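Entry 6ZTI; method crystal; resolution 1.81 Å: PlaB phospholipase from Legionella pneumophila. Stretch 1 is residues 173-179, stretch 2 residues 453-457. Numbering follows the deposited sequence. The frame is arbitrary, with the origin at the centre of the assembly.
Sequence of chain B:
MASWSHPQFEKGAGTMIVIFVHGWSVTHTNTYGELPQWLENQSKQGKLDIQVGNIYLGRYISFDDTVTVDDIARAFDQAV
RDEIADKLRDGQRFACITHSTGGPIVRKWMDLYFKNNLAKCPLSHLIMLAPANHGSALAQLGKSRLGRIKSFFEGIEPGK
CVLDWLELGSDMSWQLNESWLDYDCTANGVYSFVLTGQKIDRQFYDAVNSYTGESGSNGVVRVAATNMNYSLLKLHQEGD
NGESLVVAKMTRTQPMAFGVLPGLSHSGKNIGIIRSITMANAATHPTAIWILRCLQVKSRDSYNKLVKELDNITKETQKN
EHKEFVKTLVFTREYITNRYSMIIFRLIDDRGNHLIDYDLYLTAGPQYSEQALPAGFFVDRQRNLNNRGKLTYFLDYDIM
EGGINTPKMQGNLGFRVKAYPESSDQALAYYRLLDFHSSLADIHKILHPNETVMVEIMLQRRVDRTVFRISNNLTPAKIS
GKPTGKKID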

# COMPACT_ATOMS: atom_id res chain seq x y z
N SER B 173 9.18 9.33 19.83
CA SER B 173 9.91 9.05 21.05
C SER B 173 11.39 9.40 20.91
O SER B 173 12.02 9.88 21.87
N TRP B 174 11.97 9.20 19.72
CA TRP B 174 13.35 9.64 19.50
C TRP B 174 13.50 11.12 19.79
O TRP B 174 14.44 11.54 20.48
N GLN B 175 12.59 11.94 19.25
CA GLN B 175 12.63 13.38 19.47
C GLN B 175 12.54 13.71 20.95
O GLN B 175 13.31 14.53 21.46
N LEU B 176 11.59 13.11 21.66
CA LEU B 176 11.46 13.41 23.08
C LEU B 176 12.71 12.99 23.85
O LEU B 176 13.25 13.75 24.66
N ASN B 177 13.23 11.79 23.56
CA ASN B 177 14.34 11.29 24.34
C ASN B 177 15.64 11.99 23.98
O ASN B 177 16.53 12.12 24.83
N GLU B 178 15.77 12.46 22.73
CA GLU B 178 16.93 13.27 22.41
C GLU B 178 16.86 14.61 23.13
O GLU B 178 17.87 15.09 23.66
N SER B 179 15.67 15.21 23.19
CA SER B 179 15.50 16.39 24.03
C SER B 179 15.95 16.11 25.46
O SER B 179 16.65 16.93 26.07
N VAL B 453 20.62 2.18 23.91
CA VAL B 453 21.54 3.15 23.31
C VAL B 453 20.97 3.57 21.96
O VAL B 453 20.58 2.72 21.15
N MET B 454 20.92 4.88 21.72
CA MET B 454 20.49 5.43 20.44
C MET B 454 21.72 5.67 19.57
O MET B 454 22.67 6.31 20.01
N VAL B 455 21.70 5.14 18.36
CA VAL B 455 22.85 5.18 17.47
C VAL B 455 22.40 5.88 16.20
O VAL B 455 21.65 5.31 15.40
N GLU B 456 22.86 7.10 16.00
CA GLU B 456 22.56 7.84 14.78
C GLU B 456 23.75 7.73 13.85
O GLU B 456 24.84 8.21 14.18
N ILE B 457 23.56 7.11 12.69
CA ILE B 457 24.63 6.96 11.71
C ILE B 457 24.30 7.85 10.51
O ILE B 457 23.26 7.67 9.87

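The contact between helix 173-179 and strand 453-457 of PlaB is a small, largely apolar helix-on-strand packing in which a methionine methyl lies over one face of a tryptophan ring, with a single water joining the two elements at its polar margin. It illustrates how long side chains can bridge backbones that never come close: the axes approach no nearer than 11.2 Å and cross at -105°, and even the nearest CA atoms, those of Trp174 and Met454, lie 8.3 Å apart.

The alternation of the strand decides what it offers. Met454 and Glu456 direct their CA-to-CB bonds toward the helix, whereas Val455 between them points away. Met454, with chi1 m, chi2 t and chi3 p, folds its terminal methyl over the indole. Its CE lies 3.5 Å from the centroid of the Trp174 six-membered ring and 16° off the normal, a CH-pi contact, and reaches 3.4 Å from Trp174 CD2. The same methionine also meets the next turn of the helix, where its SD is 4.3 Å from CB of Asn177, a residue in rotamer m whose CA-to-CB bond points toward the strand.

Trp174 starts out sideways, but chi1 t and chi2 of -77° bring the end of its ring to the strand. Its CH2 comes within 3.9 Å of the backbone N of Val455, and at the ring edge its CZ2 lies 4.1 Å from CB of Glu456.

No direct hydrogen bond crosses the interface; water 1 supplies the polar link. It accepts from Trp174 NE1 at 3.1 Å and donates to Glu456 OE1 at 2.5 Å, a short distance. Glu456, extended with chi1 and chi2 both t, thus combines an apolar contact near its base with a water-mediated one at its carboxylate. Glu178 brings its own carboxylate to this site, with OE2 2.8 Å from the oxygen of water 1.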

# COMPACT_ATOMS: atom_id res chain seq x y z
CB SER B 173 9.73 7.59 21.46
OG SER B 173 10.38 6.73 20.55
CB TRP B 174 13.77 9.35 18.05
CG TRP B 174 15.23 9.68 17.75
CD1 TRP B 174 15.77 10.92 17.54
CD2 TRP B 174 16.31 8.75 17.62
NE1 TRP B 174 17.12 10.82 17.29
CE2 TRP B 174 17.47 9.50 17.34
CE3 TRP B 174 16.41 7.36 17.71
CZ2 TRP B 174 18.71 8.91 17.15
CZ3 TRP B 174 17.64 6.78 17.54
CH2 TRP B 174 18.78 7.55 17.24
CB GLN B 175 11.49 14.05 18.69
CG GLN B 175 11.32 15.55 18.95
CD GLN B 175 10.22 16.16 18.11
OE1 GLN B 175 9.03 16.02 18.42
NE2 GLN B 175 10.61 16.83 17.03
CB LEU B 176 10.21 12.74 23.65
CG LEU B 176 9.94 13.02 25.13
CD1 LEU B 176 9.72 14.51 25.40
CD2 LEU B 176 8.75 12.21 25.62
CB ASN B 177 14.44 9.79 24.16
CG ASN B 177 13.30 9.08 24.82
OD1 ASN B 177 12.57 9.67 25.63
ND2 ASN B 177 13.11 7.83 24.47
CB GLU B 178 17.03 13.47 20.90
CG GLU B 178 18.16 14.40 20.51
CD GLU B 178 18.46 14.39 19.03
OE1 GLU B 178 17.55 14.08 18.23
OE2 GLU B 178 19.62 14.70 18.67
CB SER B 179 14.04 16.84 24.02
OG SER B 179 13.88 18.10 24.65
CB VAL B 453 22.97 2.61 23.18
CG1 VAL B 453 23.03 1.37 22.29
CG2 VAL B 453 23.91 3.68 22.64
CB MET B 454 19.70 6.72 20.64
CG MET B 454 18.48 6.53 21.57
SD MET B 454 17.90 8.07 22.29
CE MET B 454 17.35 8.93 20.84
CB VAL B 455 23.41 3.78 17.17
CG1 VAL B 455 24.67 3.88 16.29
CG2 VAL B 455 23.73 3.03 18.47
CB GLU B 456 22.24 9.30 15.08
CG GLU B 456 21.91 10.11 13.84
CD GLU B 456 21.59 11.56 14.16
OE1 GLU B 456 20.44 11.84 14.56
OE2 GLU B 456 22.49 12.41 14.00
CB ILE B 457 24.82 5.50 11.29
CG1 ILE B 457 25.19 4.63 12.51
CG2 ILE B 457 25.90 5.41 10.22
CD1 ILE B 457 24.89 3.21 12.35
O HOH W 1 19.51 12.64 16.71